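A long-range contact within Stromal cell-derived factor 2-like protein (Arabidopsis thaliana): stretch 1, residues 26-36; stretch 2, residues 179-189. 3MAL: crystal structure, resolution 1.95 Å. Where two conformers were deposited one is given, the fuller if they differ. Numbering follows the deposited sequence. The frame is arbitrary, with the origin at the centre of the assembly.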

ATOM      1  N   LEU A  26      -3.077   5.448  -3.628  1.00  9.14           N
ATOM      2  CA  LEU A  26      -4.011   4.414  -3.236  1.00  9.57           C
ATOM      3  C   LEU A  26      -4.989   5.013  -2.244  1.00  9.80           C
ATOM      4  O   LEU A  26      -4.606   5.384  -1.126  1.00  9.78           O
ATOM      5  CB  LEU A  26      -3.251   3.228  -2.627  1.00  9.71           C
ATOM      6  CG  LEU A  26      -4.017   1.912  -2.674  1.00 12.99           C
ATOM      7  CD1 LEU A  26      -4.101   1.334  -4.104  1.00 11.05           C
ATOM      8  CD2 LEU A  26      -3.373   0.899  -1.691  1.00 16.16           C
ATOM      9  N   MET A  27      -6.249   5.133  -2.661  1.00  9.18           N
ATOM     10  CA  MET A  27      -7.268   5.752  -1.852  1.00  9.44           C
ATOM     11  C   MET A  27      -8.129   4.708  -1.150  1.00  9.72           C
ATOM     12  O   MET A  27      -8.621   3.765  -1.785  1.00  8.77           O
ATOM     13  CB  MET A  27      -8.148   6.652  -2.721  1.00 10.35           C
ATOM     14  CG  MET A  27      -9.171   7.475  -1.931  1.00 14.29           C
ATOM     15  SD  MET A  27     -10.422   8.295  -2.953  1.00 22.46           S
ATOM     16  CE  MET A  27     -11.519   6.922  -3.258  1.00 21.96           C
ATOM     17  N   HIS A  28      -8.303   4.905   0.159  1.00  9.60           N
ATOM     18  CA  HIS A  28      -9.212   4.121   1.003  1.00 10.23           C
ATOM     19  C   HIS A  28     -10.655   4.386   0.567  1.00 10.59           C
ATOM     20  O   HIS A  28     -11.109   5.529   0.575  1.00 10.39           O
ATOM     21  CB  HIS A  28      -9.004   4.565   2.448  1.00  9.29           C
ATOM     22  CG  HIS A  28      -9.776   3.776   3.466  1.00  9.56           C
ATOM     23  ND1 HIS A  28      -9.605   2.421   3.660  1.00  9.20           N
ATOM     24  CD2 HIS A  28     -10.685   4.173   4.387  1.00  7.87           C
ATOM     25  CE1 HIS A  28     -10.382   2.014   4.650  1.00  6.42           C
ATOM     26  NE2 HIS A  28     -11.061   3.054   5.096  1.00 10.31           N
ATOM     27  N   GLU A  29     -11.372   3.359   0.146  1.00 11.07           N
ATOM     28  CA  GLU A  29     -12.717   3.651  -0.395  1.00 12.15           C
ATOM     29  C   GLU A  29     -13.681   4.355   0.561  1.00 12.44           C
ATOM     30  O   GLU A  29     -14.386   5.264   0.158  1.00 12.56           O
ATOM     31  CB  GLU A  29     -13.397   2.419  -0.950  1.00 12.78           C
ATOM     32  CG  GLU A  29     -14.739   2.778  -1.614  1.00 14.98           C
ATOM     33  CD  GLU A  29     -15.408   1.566  -2.238  1.00 20.01           C
ATOM     34  OE1 GLU A  29     -15.551   0.532  -1.543  1.00 20.54           O
ATOM     35  OE2 GLU A  29     -15.817   1.646  -3.426  1.00 22.75           O
ATOM     36  N   LYS A  30     -13.725   3.913   1.813  1.00 13.07           N
ATOM     37  CA  LYS A  30     -14.661   4.411   2.799  1.00 13.71           C
ATOM     38  C   LYS A  30     -14.349   5.844   3.242  1.00 13.27           C
ATOM     39  O   LYS A  30     -15.231   6.698   3.251  1.00 12.84           O
ATOM     40  CB  LYS A  30     -14.599   3.468   4.003  1.00 14.41           C
ATOM     41  CG  LYS A  30     -15.866   3.351   4.803  1.00 20.40           C
ATOM     42  CD  LYS A  30     -16.951   2.657   4.015  1.00 26.45           C
ATOM     43  CE  LYS A  30     -18.169   2.459   4.911  1.00 28.97           C
ATOM     44  NZ  LYS A  30     -19.370   1.977   4.132  1.00 33.66           N
ATOM     45  N   THR A  31     -13.105   6.124   3.618  1.00 11.84           N
ATOM     46  CA  THR A  31     -12.780   7.442   4.149  1.00 11.92           C
ATOM     47  C   THR A  31     -12.201   8.423   3.119  1.00 11.83           C
ATOM     48  O   THR A  31     -12.132   9.632   3.376  1.00 12.09           O
ATOM     49  CB  THR A  31     -11.742   7.334   5.279  1.00 11.75           C
ATOM     50  OG1 THR A  31     -10.520   6.836   4.727  1.00  8.76           O
ATOM     51  CG2 THR A  31     -12.233   6.415   6.393  1.00 10.59           C
ATOM     52  N   LYS A  32     -11.755   7.901   1.971  1.00 10.68           N
ATOM     53  CA  LYS A  32     -11.118   8.724   0.935  1.00 10.94           C
ATOM     54  C   LYS A  32      -9.684   9.195   1.280  1.00 10.26           C
ATOM     55  O   LYS A  32      -9.080   9.928   0.509  1.00  9.65           O
ATOM     56  CB  LYS A  32     -12.001   9.922   0.522  1.00 10.93           C
ATOM     57  CG  LYS A  32     -13.505   9.587   0.284  1.00 12.22           C
ATOM     58  CD  LYS A  32     -13.693   8.491  -0.763  1.00 13.18           C
ATOM     59  CE  LYS A  32     -15.199   8.177  -0.935  1.00 16.05           C
ATOM     60  NZ  LYS A  32     -15.422   6.967  -1.790  1.00 17.65           N
ATOM     61  N   PHE A  33      -9.139   8.759   2.418  1.00  9.15           N
ATOM     62  CA  PHE A  33      -7.743   9.092   2.774  1.00  8.02           C
ATOM     63  C   PHE A  33      -6.743   8.341   1.885  1.00  8.00           C
ATOM     64  O   PHE A  33      -7.030   7.245   1.382  1.00  7.61           O
ATOM     65  CB  PHE A  33      -7.460   8.820   4.275  1.00  8.12           C
ATOM     66  CG  PHE A  33      -8.002   9.902   5.224  1.00  9.20           C
ATOM     67  CD1 PHE A  33      -9.317  10.387   5.100  1.00  9.78           C
ATOM     68  CD2 PHE A  33      -7.202  10.413   6.247  1.00  9.40           C
ATOM     69  CE1 PHE A  33      -9.813  11.392   5.979  1.00 10.51           C
ATOM     70  CE2 PHE A  33      -7.681  11.391   7.126  1.00  8.88           C
ATOM     71  CZ  PHE A  33      -9.004  11.886   6.987  1.00 10.93           C
ATOM     72  N   ARG A  34      -5.564   8.928   1.692  1.00  6.76           N
ATOM     73  CA  ARG A  34      -4.565   8.325   0.823  1.00  7.34           C
ATOM     74  C   ARG A  34      -3.449   7.608   1.603  1.00  6.65           C
ATOM     75  O   ARG A  34      -2.934   8.113   2.598  1.00  6.50           O
ATOM     76  CB  ARG A  34      -3.930   9.374  -0.100  1.00  7.72           C
ATOM     77  CG  ARG A  34      -4.784   9.827  -1.223  1.00 10.58           C
ATOM     78  CD  ARG A  34      -5.594  11.042  -0.802  1.00 17.63           C
ATOM     79  NE  ARG A  34      -5.941  11.880  -1.941  1.00 22.36           N
ATOM     80  CZ  ARG A  34      -7.175  12.024  -2.393  1.00 25.06           C
ATOM     81  NH1 ARG A  34      -8.173  11.410  -1.768  1.00 26.13           N
ATOM     82  NH2 ARG A  34      -7.416  12.795  -3.443  1.00 25.86           N
ATOM     83  N   LEU A  35      -3.059   6.435   1.116  1.00  6.52           N
ATOM     84  CA  LEU A  35      -1.899   5.740   1.666  1.00  6.36           C
ATOM     85  C   LEU A  35      -0.667   6.654   1.595  1.00  6.54           C
ATOM     86  O   LEU A  35      -0.331   7.185   0.534  1.00  6.29           O
ATOM     87  CB  LEU A  35      -1.685   4.403   0.921  1.00  5.51           C
ATOM     88  CG  LEU A  35      -0.640   3.436   1.507  1.00  5.46           C
ATOM     89  CD1 LEU A  35      -1.133   2.861   2.858  1.00  4.21           C
ATOM     90  CD2 LEU A  35      -0.275   2.322   0.497  1.00  3.90           C
ATOM     91  N   HIS A  36       0.011   6.821   2.733  1.00  6.71           N
ATOM     92  CA  HIS A  36       0.986   7.867   2.913  1.00  6.41           C
ATOM     93  C   HIS A  36       2.150   7.414   3.812  1.00  6.21           C
ATOM     94  O   HIS A  36       1.982   6.616   4.751  1.00  6.27           O
ATOM     95  CB  HIS A  36       0.251   9.087   3.510  1.00  6.70           C
ATOM     96  CG  HIS A  36       1.133  10.195   4.009  1.00  6.61           C
ATOM     97  ND1 HIS A  36       1.615  10.232   5.296  1.00  8.13           N
ATOM     98  CD2 HIS A  36       1.512  11.363   3.434  1.00  5.16           C
ATOM     99  CE1 HIS A  36       2.317  11.340   5.470  1.00  7.09           C
ATOM    100  NE2 HIS A  36       2.262  12.045   4.355  1.00  7.66           N
ATOM    101  N   LYS A 179     -13.557  -6.557   4.813  1.00 13.14           N
ATOM    102  CA  LYS A 179     -14.565  -5.616   5.264  1.00 13.66           C
ATOM    103  C   LYS A 179     -14.592  -4.427   4.329  1.00 13.16           C
ATOM    104  O   LYS A 179     -13.683  -4.253   3.502  1.00 13.63           O
ATOM    105  CB  LYS A 179     -14.253  -5.116   6.688  1.00 14.18           C
ATOM    106  CG  LYS A 179     -14.231  -6.189   7.768  1.00 17.36           C
ATOM    107  CD  LYS A 179     -13.986  -5.540   9.146  1.00 21.27           C
ATOM    108  CE  LYS A 179     -14.012  -6.588  10.251  1.00 23.22           C
ATOM    109  NZ  LYS A 179     -13.772  -6.009  11.618  1.00 25.06           N
ATOM    110  N   ALA A 180     -15.612  -3.588   4.475  1.00 12.82           N
ATOM    111  CA  ALA A 180     -15.718  -2.349   3.699  1.00 11.70           C
ATOM    112  C   ALA A 180     -14.465  -1.463   3.867  1.00 11.28           C
ATOM    113  O   ALA A 180     -14.013  -0.832   2.911  1.00 10.79           O
ATOM    114  CB  ALA A 180     -16.979  -1.592   4.107  1.00 11.30           C
ATOM    115  N   ASP A 181     -13.908  -1.449   5.079  1.00 10.72           N
ATOM    116  CA  ASP A 181     -12.722  -0.632   5.400  1.00 11.06           C
ATOM    117  C   ASP A 181     -11.402  -1.240   4.929  1.00 10.06           C
ATOM    118  O   ASP A 181     -10.332  -0.720   5.266  1.00 10.16           O
ATOM    119  CB  ASP A 181     -12.623  -0.374   6.914  1.00 11.53           C
ATOM    120  CG  ASP A 181     -13.612   0.674   7.415  1.00 15.68           C
ATOM    121  OD1 ASP A 181     -13.939   1.628   6.688  1.00 16.68           O
ATOM    122  OD2 ASP A 181     -14.054   0.545   8.574  1.00 18.51           O
ATOM    123  N   ASN A 182     -11.433  -2.343   4.178  1.00  9.80           N
ATOM    124  CA  ASN A 182     -10.198  -2.756   3.483  1.00  9.27           C
ATOM    125  C   ASN A 182     -10.304  -2.804   1.953  1.00  9.31           C
ATOM    126  O   ASN A 182      -9.559  -3.510   1.288  1.00  9.08           O
ATOM    127  CB  ASN A 182      -9.482  -3.985   4.117  1.00  9.77           C
ATOM    128  CG  ASN A 182     -10.415  -5.115   4.491  1.00 10.72           C
ATOM    129  OD1 ASN A 182     -11.077  -5.705   3.629  1.00  9.61           O
ATOM    130  ND2 ASN A 182     -10.422  -5.478   5.789  1.00  8.84           N
ATOM    131  N   ILE A 183     -11.241  -2.040   1.411  1.00  8.83           N
ATOM    132  CA  ILE A 183     -11.259  -1.852  -0.025  0.50  9.53           C
ATOM    133  C   ILE A 183     -10.538  -0.550  -0.381  1.00  8.92           C
ATOM    134  O   ILE A 183     -10.656   0.485   0.305  1.00  8.94           O
ATOM    135  CB  ILE A 183     -12.680  -1.968  -0.630  0.50  9.70           C
ATOM    136  CG1 ILE A 183     -12.621  -1.940  -2.166  0.50 10.44           C
ATOM    137  CG2 ILE A 183     -13.606  -0.917  -0.061  0.50 11.43           C
ATOM    138  CD1 ILE A 183     -12.604  -0.554  -2.777  0.50 12.31           C
ATOM    139  N   TRP A 184      -9.722  -0.639  -1.424  1.00  8.91           N
ATOM    140  CA  TRP A 184      -8.924   0.491  -1.894  1.00  9.70           C
ATOM    141  C   TRP A 184      -9.130   0.699  -3.399  1.00  9.69           C
ATOM    142  O   TRP A 184      -9.597  -0.195  -4.103  1.00  9.17           O
ATOM    143  CB  TRP A 184      -7.430   0.241  -1.612  1.00  8.99           C
ATOM    144  CG  TRP A 184      -7.105   0.136  -0.134  1.00  9.22           C
ATOM    145  CD1 TRP A 184      -7.287  -0.953   0.674  1.00  7.84           C
ATOM    146  CD2 TRP A 184      -6.539   1.162   0.702  1.00  8.50           C
ATOM    147  NE1 TRP A 184      -6.870  -0.668   1.958  1.00  8.99           N
ATOM    148  CE2 TRP A 184      -6.409   0.619   2.003  1.00  8.41           C
ATOM    149  CE3 TRP A 184      -6.140   2.480   0.481  1.00  8.38           C
ATOM    150  CZ2 TRP A 184      -5.887   1.357   3.078  1.00  8.53           C
ATOM    151  CZ3 TRP A 184      -5.618   3.219   1.547  1.00  8.06           C
ATOM    152  CH2 TRP A 184      -5.492   2.649   2.826  1.00  8.00           C
ATOM    153  N   LEU A 185      -8.747   1.884  -3.868  1.00 10.24           N
ATOM    154  CA  LEU A 185      -8.830   2.280  -5.277  1.00 11.39           C
ATOM    155  C   LEU A 185      -7.516   2.992  -5.682  1.00 11.43           C
ATOM    156  O   LEU A 185      -7.066   3.927  -5.001  1.00 11.17           O
ATOM    157  CB  LEU A 185     -10.021   3.235  -5.479  1.00 12.05           C
ATOM    158  CG  LEU A 185     -11.380   2.750  -4.920  1.00 15.28           C
ATOM    159  CD1 LEU A 185     -12.167   3.845  -4.228  1.00 18.76           C
ATOM    160  CD2 LEU A 185     -12.224   2.130  -5.990  1.00 18.61           C
ATOM    161  N   ALA A 186      -6.895   2.549  -6.764  1.00 11.96           N
ATOM    162  CA  ALA A 186      -5.773   3.308  -7.311  1.00 13.15           C
ATOM    163  C   ALA A 186      -6.301   4.563  -8.002  1.00 14.44           C
ATOM    164  O   ALA A 186      -7.279   4.513  -8.767  1.00 14.30           O
ATOM    165  CB  ALA A 186      -4.925   2.454  -8.272  1.00 13.02           C
ATOM    166  N   ALA A 187      -5.654   5.694  -7.725  1.00 16.28           N
ATOM    167  CA  ALA A 187      -6.040   6.980  -8.345  1.00 17.00           C
ATOM    168  C   ALA A 187      -4.837   7.897  -8.646  1.00 17.29           C
ATOM    169  O   ALA A 187      -3.686   7.623  -8.228  1.00 17.35           O
ATOM    170  CB  ALA A 187      -7.033   7.693  -7.439  1.00 18.04           C
ATOM    171  N   GLU A 188      -5.089   8.991  -9.359  1.00 17.08           N
ATOM    172  CA  GLU A 188      -4.070  10.033  -9.539  1.00 17.92           C
ATOM    173  C   GLU A 188      -2.730   9.513 -10.048  1.00 17.33           C
ATOM    174  O   GLU A 188      -1.691  10.086  -9.756  1.00 18.96           O
ATOM    175  CB  GLU A 188      -3.833  10.802  -8.230  1.00 18.05           C
ATOM    176  CG  GLU A 188      -4.999  11.628  -7.877  1.00 21.79           C
ATOM    177  CD  GLU A 188      -4.870  12.366  -6.562  1.00 25.48           C
ATOM    178  OE1 GLU A 188      -3.813  12.964  -6.240  1.00 28.90           O
ATOM    179  OE2 GLU A 188      -5.881  12.386  -5.855  1.00 28.25           O
ATOM    180  N   GLY A 189      -2.744   8.440 -10.816  1.00 15.84           N
ATOM    181  CA  GLY A 189      -1.485   7.814 -11.165  1.00 14.28           C
ATOM    182  C   GLY A 189      -0.852   8.294 -12.454  1.00 13.59           C
ATOM    183  O   GLY A 189      -1.448   9.057 -13.212  1.00 12.84           O
TER
HETATM  184  O   HOH W   1     -12.417   1.309   2.354  1.00 11.18           O

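Residues 26-28 and 184-187 run side by side as antiparallel strands, their directions 144° apart. The two stretches together bury 811 Å². M27 and L185 form the hydrogen-bonded pair: M27 N donates to L185 O and L185 N returns a bond to M27 O, both at 2.8 Å. L26 with A186 and H28 with W184 make the flanking non-hydrogen-bonded pairs. The ladder closes with a further bond from E29 N to I183 O (3.0 Å), just where stretch 1 leaves its strand. Beyond it, water 1 accepts from K30 N at 3.0 Å and donates to A180 O (2.7 Å) and I183 O (2.8 Å), filling the gap as the chains part.

The face carrying L26, H28, W184 and A186 is dominated by the indole of W184, which loses 120 Å² to stretch 1. Strands 26-28 and 34-36 form a hairpin, held by L35 N to L26 O (2.9 Å) and H28 N to F33 O (2.9 Å), and the six-membered ring reaches both arms with its CZ3 corner, H28 on one side of its plane and the two leucines on the other. L26 CG approaches W184 CE3 at 3.8 Å, and L35 CB reaches W184 CZ3 at 4.2 Å, so the ring sits in a hollow lined by these leucines and H28. H28 CB stands over the ring face, 4.0 Å from its centroid, in a CH-pi contact, and the imidazole turns its edge to that indole face. L26 also extends toward A186, its CD1 lying 4.4 Å from A186 CB.

On the face shared by M27 and L185, the methionine is extended at chi1 and chi2 and bends at chi3 (p), and M27 CE meets L185 CD1 at 3.3 Å, a tight apolar contact; E29 CB adds to the cover at 3.8 Å from L185 CD1. Farther along, R34 NH2 and E188 OE2 form a salt bridge at 2.9 Å, although its hydrogen bond is weak, bent to 117°.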